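Local coordinates for carbonic anhydrase (Porphyridium purpureum, PDB 1DDZ), which probably catalyses the interconversion of carbon dioxide and hydrogencarbonate, using a zinc ion bound in each of its two homologous beta-class carbonic anhydrase halves, at residues 42-45 with 46-49; 168-171 with 172-176; 290-293 with 294-298. One frame throughout, in Å; residues are numbered along the deposited sequence.

In the fold
The three contacts are local ones, separate in space. Contacts 1 and 3 lie on helices 38-53 and 292-307, which are related in sequence, Asn-43 matching Asn-297; their centres are 32 Å apart. Each helix packs near the zinc site of the other half of the chain: the side chain of Trp-46 is about 11 Å from that of the zinc ligand His-384, and the side chain of Asn-297 about 12 Å from that of the zinc ligand His-130. Contact 2 starts helix 172-193 at the subunit interface, with the Asp-173 side chain about 12 Å from that of Cys-133, also a zinc ligand. Its centre is 28 Å from that of contact 3 and 44 Å from that of contact 1.

Contact 1: 42-45 with 46-49; sequences NNEA and WRQE
Glu-44 and Arg-47 form a salt bridge one helical turn apart, with OE2 of Glu-44 2.9 Å from NH1 of Arg-47. The nitrogen approaches the syn side of the carboxylate, out of its plane, and the carboxylate lies at the edge of the guanidinium, turned 23° from it. CD of Arg-47 passes 3.3 Å from OE2 of Glu-44, and the bend beyond it at chi3 (64°) turns the guanidinium back to the carboxylate. NE of Arg-47 donates to the backbone oxygen of Asp-472.

Van der Waals contacts join Asn-43 to the next turn. ND2 of Asn-43 lies obliquely against the tryptophan ring, 3.4 Å from CE3 of Trp-46, while OD1 of Asn-43 passes 3.7 Å from CD of Arg-47. CG of Asn-43 stands opposite the backbone N (chi1 166°), and the buried amide meets main chain from the end of helix 335-338 and from residues 473-475: ND2 donates to Ile-338 O and Gly-473 O, and OD1 accepts from Leu-475 N. This holds the amide against rotation beside the indole, whose ring also meets Phe-58 of helix 57-62 edge-to-face.

The backbone supplies the remaining bonds. Gln-48 N lies 2.9 Å from Glu-44 O and Glu-49 N 2.9 Å from Ala-45 O; the other two run from Trp-46 N to Asn-42 O and from Arg-47 N to Asn-43 O. These i to i+4 bonds make an alpha helix with one exposed side and one buried against loops and helix ends of the other half, consistent with the N-terminal arms by which beta-class carbonic anhydrases embrace a paired unit.

Contact 2: 168-171 with 172-176; sequences KCKD and GDEEL
Asp-171 and Glu-174 are brought together by different choices of chi1. In Asp-171, CG sits between the backbone N and the carbonyl carbon (chi1 52°), which turns the carboxylate over the first turn of helix 172-193. In Glu-174, CG lies opposite the backbone N (chi1 173°), and an extended chain carries its carboxylate back past Cys-169 to Lys-170. OD1 of Asp-171 accepts from Glu-174 N at 2.8 Å, met nearly end-on, and OE1 of Glu-174 accepts from Lys-170 N at 2.9 Å. The latter bond is almost straight, 174° at the hydrogen, although the N-H comes from above the carboxylate plane.

Asp-171 is thus the N-cap of the helix. A true capping box would return the glutamate to the N-H of Asp-171 itself; here the return bond lands one residue earlier, so that the loop as well as the first turn is tied down. Asp-171 O adds the first main-chain helical bond, to Glu-175 N at 2.8 Å. Negative carboxylates at this end of a helix are likely to be favoured by its dipole.

Lys-170 crosses Glu-174 at about a right angle, its CG 3.4 Å from OE1 of Glu-174. Bent at chi4, it places NZ 3.5 Å from OD2 of its neighbour Asp-171, a salt bridge that probably offsets part of the negative charge gathered here.

On the buried side, CB of Cys-169 rests 3.8 Å from CA of Glu-175. The carboxylate of Glu-175 leaves this turn for the second subunit, where its OE1 is hydrogen-bonded to OH of Tyr-238. Gln-258 and Lys-261 of that subunit bond the carbonyls of Cys-169 and Lys-170.

Contact 3: 290-293 with 294-298; sequences ANRV and FVNNE
Phe-294 packs its ring under Val-293 and beside Asn-291 in the first turn of helix 292-307. From the start of the side chain, CB of Phe-294 lies 3.6 Å from Asn-291 O. CG stands next to the backbone N (chi1 -56°), which lays the ring beside the residues that begin the helix; CG of Phe-294 lies 4.0 Å from C of Val-293. CD1 then meets Asn-291 O at 3.6 Å, the oxygen lying at the ring edge near its plane, and CE1 approaches the CB of Asn-291 at 4.1 Å. Across one face, CG1 of Val-293 sits over the centre, 4.1 Å from the ring centroid and only 5° off the normal, a CH-pi contact. An alanine here is likely to leave this methyl group and the CB of Asn-291 without their aromatic partner, opening a gap beneath the helix start.

The ring is placed where the helix is capped. Asn-291, the N-cap, accepts from Val-293 N through OD1 at 2.8 Å, while its backbone O takes the N-H of Phe-294 at 2.9 Å, from above the carbonyl plane, and weakly that of Val-295. One turn on, the amide of Asn-296 folds over Arg-292 O, which accepts Asn-296 N at 2.8 Å.

Phe-294 and Val-293 face into the protein: the ring touches Gln-210 and Val-212 of strand 208-214, and Val-293 meets Tyr-69 of strand 69-74 together with Leu-85 and Leu-221 of loops, which lays the helix start against the sheet that carries the first zinc site.

Contact 1: 42-45 with 46-49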
ATOM      1  N   ASN A  42      27.654   2.931 -23.016  1.00 22.95           N
ATOM      2  CA  ASN A  42      28.030   1.751 -22.250  1.00 19.33           C
ATOM      3  C   ASN A  42      27.194   0.568 -22.675  1.00 17.63           C
ATOM      4  O   ASN A  42      27.702  -0.532 -22.820  1.00 17.56           O
ATOM      5  CB  ASN A  42      27.903   2.026 -20.755  1.00 22.35           C
ATOM      6  CG  ASN A  42      29.087   2.797 -20.222  1.00 26.04           C
ATOM      7  OD1 ASN A  42      30.211   2.599 -20.686  1.00 35.29           O
ATOM      8  ND2 ASN A  42      28.856   3.684 -19.267  1.00 29.18           N
ATOM      9  N   ASN A  43      25.911   0.800 -22.893  1.00 12.64           N
ATOM     10  CA  ASN A  43      25.035  -0.255 -23.359  1.00 16.79           C
ATOM     11  C   ASN A  43      25.520  -0.776 -24.712  1.00 21.10           C
ATOM     12  O   ASN A  43      25.465  -1.978 -24.979  1.00 23.80           O
ATOM     13  CB  ASN A  43      23.626   0.274 -23.543  1.00 13.77           C
ATOM     14  CG  ASN A  43      22.761  -0.676 -24.327  1.00 16.43           C
ATOM     15  OD1 ASN A  43      22.303  -0.362 -25.418  1.00 17.96           O
ATOM     16  ND2 ASN A  43      22.536  -1.851 -23.780  1.00 14.24           N
ATOM     17  N   GLU A  44      25.982   0.136 -25.563  1.00 20.48           N
ATOM     18  CA  GLU A  44      26.461  -0.232 -26.878  1.00 22.84           C
ATOM     19  C   GLU A  44      27.737  -1.059 -26.770  1.00 27.48           C
ATOM     20  O   GLU A  44      27.856  -2.122 -27.390  1.00 30.82           O
ATOM     21  CB  GLU A  44      26.683   1.020 -27.718  1.00 24.67           C
ATOM     22  CG  GLU A  44      27.064   0.744 -29.170  1.00 29.50           C
ATOM     23  CD  GLU A  44      26.023  -0.060 -29.942  1.00 29.02           C
ATOM     24  OE1 GLU A  44      26.323  -0.448 -31.088  1.00 35.22           O
ATOM     25  OE2 GLU A  44      24.914  -0.311 -29.423  1.00 31.09           O
ATOM     26  N   ALA A  45      28.695  -0.582 -25.980  1.00 28.27           N
ATOM     27  CA  ALA A  45      29.942  -1.315 -25.768  1.00 25.52           C
ATOM     28  C   ALA A  45      29.622  -2.766 -25.353  1.00 26.71           C
ATOM     29  O   ALA A  45      30.210  -3.721 -25.860  1.00 29.40           O
ATOM     30  CB  ALA A  45      30.764  -0.636 -24.692  1.00 23.05           C
ATOM     31  N   TRP A  46      28.648  -2.911 -24.464  1.00 27.33           N
ATOM     32  CA  TRP A  46      28.216  -4.211 -23.974  1.00 23.96           C
ATOM     33  C   TRP A  46      27.678  -5.074 -25.111  1.00 27.15           C
ATOM     34  O   TRP A  46      28.086  -6.228 -25.256  1.00 29.36           O
ATOM     35  CB  TRP A  46      27.145  -4.030 -22.896  1.00 18.59           C
ATOM     36  CG  TRP A  46      26.423  -5.287 -22.544  1.00 14.30           C
ATOM     37  CD1 TRP A  46      26.924  -6.346 -21.860  1.00 14.60           C
ATOM     38  CD2 TRP A  46      25.058  -5.609 -22.847  1.00 15.19           C
ATOM     39  NE1 TRP A  46      25.956  -7.313 -21.710  1.00 16.49           N
ATOM     40  CE2 TRP A  46      24.798  -6.885 -22.306  1.00 16.33           C
ATOM     41  CE3 TRP A  46      24.022  -4.943 -23.524  1.00 15.25           C
ATOM     42  CZ2 TRP A  46      23.551  -7.509 -22.413  1.00 16.79           C
ATOM     43  CZ3 TRP A  46      22.788  -5.565 -23.633  1.00 11.27           C
ATOM     44  CH2 TRP A  46      22.562  -6.832 -23.082  1.00 13.74           C
ATOM     45  N   ARG A  47      26.756  -4.525 -25.905  1.00 28.96           N
ATOM     46  CA  ARG A  47      26.174  -5.254 -27.033  1.00 28.70           C
ATOM     47  C   ARG A  47      27.270  -5.745 -27.961  1.00 29.11           C
ATOM     48  O   ARG A  47      27.246  -6.891 -28.403  1.00 28.98           O
ATOM     49  CB  ARG A  47      25.240  -4.363 -27.845  1.00 28.16           C
ATOM     50  CG  ARG A  47      24.089  -3.781 -27.086  1.00 29.77           C
ATOM     51  CD  ARG A  47      23.305  -2.869 -27.990  1.00 29.91           C
ATOM     52  NE  ARG A  47      22.710  -3.634 -29.077  1.00 36.40           N
ATOM     53  CZ  ARG A  47      23.073  -3.569 -30.356  1.00 35.28           C
ATOM     54  NH1 ARG A  47      24.048  -2.758 -30.742  1.00 34.45           N
ATOM     55  NH2 ARG A  47      22.462  -4.337 -31.248  1.00 36.31           N
ATOM     56  N   GLN A  48      28.227  -4.871 -28.251  1.00 30.13           N
ATOM     57  CA  GLN A  48      29.325  -5.222 -29.130  1.00 30.38           C
ATOM     58  C   GLN A  48      30.133  -6.360 -28.561  1.00 31.73           C
ATOM     59  O   GLN A  48      30.330  -7.362 -29.223  1.00 33.44           O
ATOM     60  CB  GLN A  48      30.216  -4.013 -29.408  1.00 30.40           C
ATOM     61  CG  GLN A  48      29.611  -3.063 -30.428  1.00 33.15           C
ATOM     62  CD  GLN A  48      28.897  -3.794 -31.562  1.00 34.70           C
ATOM     63  OE1 GLN A  48      27.700  -3.600 -31.788  1.00 36.26           O
ATOM     64  NE2 GLN A  48      29.614  -4.657 -32.253  1.00 36.28           N
ATOM     65  N   GLU A  49      30.563  -6.225 -27.314  1.00 33.72           N
ATOM     66  CA  GLU A  49      31.337  -7.270 -26.672  1.00 34.68           C
ATOM     67  C   GLU A  49      30.567  -8.590 -26.651  1.00 33.07           C
ATOM     68  O   GLU A  49      31.139  -9.649 -26.893  1.00 34.86           O
ATOM     69  CB  GLU A  49      31.739  -6.851 -25.257  1.00 39.80           C
ATOM     70  CG  GLU A  49      32.713  -7.814 -24.569  1.00 48.85           C
ATOM     71  CD  GLU A  49      33.896  -8.212 -25.461  1.00 55.60           C
ATOM     72  OE1 GLU A  49      33.928  -9.380 -25.920  1.00 55.29           O
ATOM     73  OE2 GLU A  49      34.786  -7.359 -25.710  1.00 60.65           O
TER

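Contact 2: 168-171 with 172-176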
ATOM      1  N   LYS A 168      19.972 -13.045  22.474  1.00 45.11           N
ATOM      2  CA  LYS A 168      20.903 -14.144  22.664  1.00 49.94           C
ATOM      3  C   LYS A 168      22.241 -13.820  21.976  1.00 48.37           C
ATOM      4  O   LYS A 168      23.315 -14.207  22.451  1.00 48.54           O
ATOM      5  CB  LYS A 168      20.278 -15.409  22.043  1.00 56.30           C
ATOM      6  CG  LYS A 168      20.975 -16.706  22.370  1.00 62.76           C
ATOM      7  CD  LYS A 168      20.882 -17.049  23.861  1.00 69.56           C
ATOM      8  CE  LYS A 168      21.688 -18.312  24.186  1.00 75.72           C
ATOM      9  NZ  LYS A 168      21.680 -18.690  25.631  1.00 77.35           N
ATOM     10  N   CYS A 169      22.156 -13.091  20.864  1.00 45.16           N
ATOM     11  CA  CYS A 169      23.311 -12.713  20.045  1.00 40.68           C
ATOM     12  C   CYS A 169      24.461 -12.002  20.742  1.00 39.37           C
ATOM     13  O   CYS A 169      24.273 -11.005  21.439  1.00 36.62           O
ATOM     14  CB  CYS A 169      22.836 -11.924  18.835  1.00 37.13           C
ATOM     15  SG  CYS A 169      21.701 -12.886  17.814  1.00 28.50           S
ATOM     16  N   LYS A 170      25.669 -12.487  20.467  1.00 40.62           N
ATOM     17  CA  LYS A 170      26.881 -11.966  21.095  1.00 42.45           C
ATOM     18  C   LYS A 170      27.366 -10.568  20.726  1.00 42.12           C
ATOM     19  O   LYS A 170      28.029  -9.909  21.534  1.00 41.10           O
ATOM     20  CB  LYS A 170      28.039 -12.978  20.962  1.00 46.39           C
ATOM     21  CG  LYS A 170      28.589 -13.212  19.547  1.00 50.31           C
ATOM     22  CD  LYS A 170      29.784 -14.175  19.581  1.00 51.57           C
ATOM     23  CE  LYS A 170      30.270 -14.567  18.183  1.00 55.31           C
ATOM     24  NZ  LYS A 170      31.580 -13.965  17.779  1.00 56.72           N
ATOM     25  N   ASP A 171      27.092 -10.133  19.501  1.00 38.44           N
ATOM     26  CA  ASP A 171      27.535  -8.815  19.068  1.00 34.24           C
ATOM     27  C   ASP A 171      26.676  -8.267  17.948  1.00 32.30           C
ATOM     28  O   ASP A 171      25.837  -8.982  17.387  1.00 33.64           O
ATOM     29  CB  ASP A 171      29.014  -8.835  18.646  1.00 32.45           C
ATOM     30  CG  ASP A 171      29.328  -9.924  17.639  1.00 29.42           C
ATOM     31  OD1 ASP A 171      28.639 -10.012  16.607  1.00 33.14           O
ATOM     32  OD2 ASP A 171      30.280 -10.698  17.876  1.00 37.81           O
ATOM     33  N   GLY A 172      26.937  -7.010  17.606  1.00 28.83           N
ATOM     34  CA  GLY A 172      26.199  -6.318  16.572  1.00 29.22           C
ATOM     35  C   GLY A 172      26.105  -7.058  15.260  1.00 30.26           C
ATOM     36  O   GLY A 172      25.029  -7.135  14.681  1.00 32.79           O
ATOM     37  N   ASP A 173      27.216  -7.622  14.799  1.00 33.46           N
ATOM     38  CA  ASP A 173      27.239  -8.340  13.533  1.00 34.55           C
ATOM     39  C   ASP A 173      26.440  -9.623  13.605  1.00 30.94           C
ATOM     40  O   ASP A 173      25.651  -9.918  12.722  1.00 32.85           O
ATOM     41  CB  ASP A 173      28.680  -8.609  13.079  1.00 42.20           C
ATOM     42  CG  ASP A 173      29.454  -7.321  12.734  1.00 51.80           C
ATOM     43  OD1 ASP A 173      28.833  -6.235  12.548  1.00 56.39           O
ATOM     44  OD2 ASP A 173      30.702  -7.402  12.648  1.00 56.79           O
ATOM     45  N   GLU A 174      26.603 -10.367  14.684  1.00 27.89           N
ATOM     46  CA  GLU A 174      25.859 -11.596  14.832  1.00 25.48           C
ATOM     47  C   GLU A 174      24.376 -11.261  14.914  1.00 22.62           C
ATOM     48  O   GLU A 174      23.545 -11.958  14.348  1.00 24.55           O
ATOM     49  CB  GLU A 174      26.310 -12.352  16.079  1.00 27.56           C
ATOM     50  CG  GLU A 174      25.455 -13.558  16.384  1.00 31.21           C
ATOM     51  CD  GLU A 174      26.127 -14.563  17.302  1.00 36.94           C
ATOM     52  OE1 GLU A 174      25.718 -14.652  18.484  1.00 32.34           O
ATOM     53  OE2 GLU A 174      27.043 -15.282  16.825  1.00 38.13           O
ATOM     54  N   GLU A 175      24.050 -10.140  15.533  1.00 18.22           N
ATOM     55  CA  GLU A 175      22.657  -9.763  15.677  1.00 17.04           C
ATOM     56  C   GLU A 175      22.033  -9.295  14.378  1.00 18.35           C
ATOM     57  O   GLU A 175      20.838  -9.521  14.144  1.00 19.69           O
ATOM     58  CB  GLU A 175      22.486  -8.715  16.771  1.00 18.76           C
ATOM     59  CG  GLU A 175      21.042  -8.423  17.113  1.00 21.04           C
ATOM     60  CD  GLU A 175      20.886  -7.590  18.370  1.00 29.81           C
ATOM     61  OE1 GLU A 175      19.723  -7.257  18.718  1.00 31.13           O
ATOM     62  OE2 GLU A 175      21.918  -7.269  19.010  1.00 30.79           O
ATOM     63  N   LEU A 176      22.826  -8.648  13.524  1.00 18.83           N
ATOM     64  CA  LEU A 176      22.317  -8.193  12.230  1.00 15.36           C
ATOM     65  C   LEU A 176      22.109  -9.457  11.389  1.00 16.38           C
ATOM     66  O   LEU A 176      21.046  -9.642  10.793  1.00 18.84           O
ATOM     67  CB  LEU A 176      23.319  -7.252  11.548  1.00 17.60           C
ATOM     68  CG  LEU A 176      22.828  -6.137  10.603  1.00 19.64           C
ATOM     69  CD1 LEU A 176      23.703  -6.082   9.361  1.00 16.66           C
ATOM     70  CD2 LEU A 176      21.378  -6.285  10.217  1.00 13.90           C
TER

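Contact 3: 290-293 with 294-298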
ATOM      1  N   ALA A 290      19.841 -29.227   0.335  1.00 24.95           N
ATOM      2  CA  ALA A 290      20.231 -30.189  -0.695  1.00 27.06           C
ATOM      3  C   ALA A 290      19.471 -30.034  -2.017  1.00 30.72           C
ATOM      4  O   ALA A 290      19.735 -30.767  -2.969  1.00 34.18           O
ATOM      5  CB  ALA A 290      20.096 -31.602  -0.173  1.00 30.33           C
ATOM      6  N   ASN A 291      18.512 -29.111  -2.058  1.00 30.96           N
ATOM      7  CA  ASN A 291      17.721 -28.840  -3.258  1.00 31.02           C
ATOM      8  C   ASN A 291      18.605 -28.360  -4.425  1.00 26.60           C
ATOM      9  O   ASN A 291      19.693 -27.822  -4.221  1.00 27.91           O
ATOM     10  CB  ASN A 291      16.629 -27.814  -2.921  1.00 36.87           C
ATOM     11  CG  ASN A 291      15.780 -27.437  -4.119  1.00 46.10           C
ATOM     12  OD1 ASN A 291      16.183 -26.593  -4.925  1.00 52.29           O
ATOM     13  ND2 ASN A 291      14.610 -28.061  -4.255  1.00 52.04           N
ATOM     14  N   ARG A 292      18.139 -28.561  -5.650  1.00 25.97           N
ATOM     15  CA  ARG A 292      18.894 -28.164  -6.832  1.00 26.99           C
ATOM     16  C   ARG A 292      19.341 -26.703  -6.816  1.00 22.94           C
ATOM     17  O   ARG A 292      20.395 -26.371  -7.341  1.00 26.01           O
ATOM     18  CB  ARG A 292      18.135 -28.513  -8.123  1.00 29.23           C
ATOM     19  CG  ARG A 292      16.988 -27.598  -8.483  1.00 38.85           C
ATOM     20  CD  ARG A 292      16.254 -28.113  -9.715  1.00 47.71           C
ATOM     21  NE  ARG A 292      15.008 -28.791  -9.360  1.00 55.90           N
ATOM     22  CZ  ARG A 292      13.795 -28.349  -9.695  1.00 61.13           C
ATOM     23  NH1 ARG A 292      13.661 -27.225 -10.404  1.00 61.71           N
ATOM     24  NH2 ARG A 292      12.708 -29.003  -9.281  1.00 62.58           N
ATOM     25  N   VAL A 293      18.564 -25.852  -6.159  1.00 22.19           N
ATOM     26  CA  VAL A 293      18.865 -24.421  -6.026  1.00 20.92           C
ATOM     27  C   VAL A 293      20.276 -24.221  -5.473  1.00 20.98           C
ATOM     28  O   VAL A 293      21.051 -23.372  -5.956  1.00 18.68           O
ATOM     29  CB  VAL A 293      17.831 -23.754  -5.074  1.00 18.52           C
ATOM     30  CG1 VAL A 293      18.434 -22.568  -4.335  1.00 20.86           C
ATOM     31  CG2 VAL A 293      16.613 -23.324  -5.858  1.00 21.94           C
ATOM     32  N   PHE A 294      20.615 -25.064  -4.502  1.00 18.02           N
ATOM     33  CA  PHE A 294      21.908 -24.992  -3.845  1.00 18.09           C
ATOM     34  C   PHE A 294      23.000 -25.641  -4.670  1.00 14.38           C
ATOM     35  O   PHE A 294      24.082 -25.070  -4.839  1.00 19.59           O
ATOM     36  CB  PHE A 294      21.810 -25.589  -2.430  1.00 12.33           C
ATOM     37  CG  PHE A 294      20.748 -24.929  -1.578  1.00 12.95           C
ATOM     38  CD1 PHE A 294      19.487 -25.501  -1.454  1.00  7.50           C
ATOM     39  CD2 PHE A 294      21.002 -23.709  -0.933  1.00 11.56           C
ATOM     40  CE1 PHE A 294      18.501 -24.867  -0.719  1.00 13.40           C
ATOM     41  CE2 PHE A 294      20.015 -23.068  -0.194  1.00  8.09           C
ATOM     42  CZ  PHE A 294      18.767 -23.643  -0.080  1.00 11.28           C
ATOM     43  N   VAL A 295      22.679 -26.754  -5.307  1.00 13.75           N
ATOM     44  CA  VAL A 295      23.686 -27.432  -6.113  1.00 18.51           C
ATOM     45  C   VAL A 295      24.049 -26.593  -7.343  1.00 19.68           C
ATOM     46  O   VAL A 295      25.230 -26.416  -7.650  1.00 22.62           O
ATOM     47  CB  VAL A 295      23.285 -28.915  -6.431  1.00 22.55           C
ATOM     48  CG1 VAL A 295      21.967 -28.986  -7.118  1.00 29.68           C
ATOM     49  CG2 VAL A 295      24.342 -29.597  -7.270  1.00 24.56           C
ATOM     50  N   ASN A 296      23.047 -25.972  -7.958  1.00 19.01           N
ATOM     51  CA  ASN A 296      23.263 -25.100  -9.115  1.00 18.82           C
ATOM     52  C   ASN A 296      24.042 -23.869  -8.670  1.00 18.80           C
ATOM     53  O   ASN A 296      25.008 -23.458  -9.320  1.00 20.14           O
ATOM     54  CB  ASN A 296      21.932 -24.678  -9.702  1.00 22.34           C
ATOM     55  CG  ASN A 296      21.180 -25.835 -10.283  1.00 26.24           C
ATOM     56  OD1 ASN A 296      21.745 -26.909 -10.451  1.00 31.44           O
ATOM     57  ND2 ASN A 296      19.888 -25.652 -10.542  1.00 28.89           N
ATOM     58  N   ASN A 297      23.646 -23.288  -7.541  1.00 17.92           N
ATOM     59  CA  ASN A 297      24.368 -22.131  -7.019  1.00 15.23           C
ATOM     60  C   ASN A 297      25.834 -22.485  -6.796  1.00 13.64           C
ATOM     61  O   ASN A 297      26.727 -21.696  -7.108  1.00 14.84           O
ATOM     62  CB  ASN A 297      23.737 -21.642  -5.713  1.00 14.35           C
ATOM     63  CG  ASN A 297      24.601 -20.614  -4.998  1.00 14.12           C
ATOM     64  OD1 ASN A 297      24.792 -19.495  -5.481  1.00 14.39           O
ATOM     65  ND2 ASN A 297      25.134 -20.990  -3.846  1.00 13.11           N
ATOM     66  N   GLU A 298      26.082 -23.698  -6.308  1.00 16.65           N
ATOM     67  CA  GLU A 298      27.443 -24.166  -6.066  1.00 18.34           C
ATOM     68  C   GLU A 298      28.246 -24.294  -7.354  1.00 20.18           C
ATOM     69  O   GLU A 298      29.399 -23.887  -7.399  1.00 21.38           O
ATOM     70  CB  GLU A 298      27.428 -25.500  -5.320  1.00 21.33           C
ATOM     71  CG  GLU A 298      28.812 -25.956  -4.811  1.00 23.41           C
ATOM     72  CD  GLU A 298      29.459 -24.977  -3.829  1.00 28.06           C
ATOM     73  OE1 GLU A 298      30.707 -24.911  -3.789  1.00 28.96           O
ATOM     74  OE2 GLU A 298      28.731 -24.276  -3.087  1.00 29.70           O
TER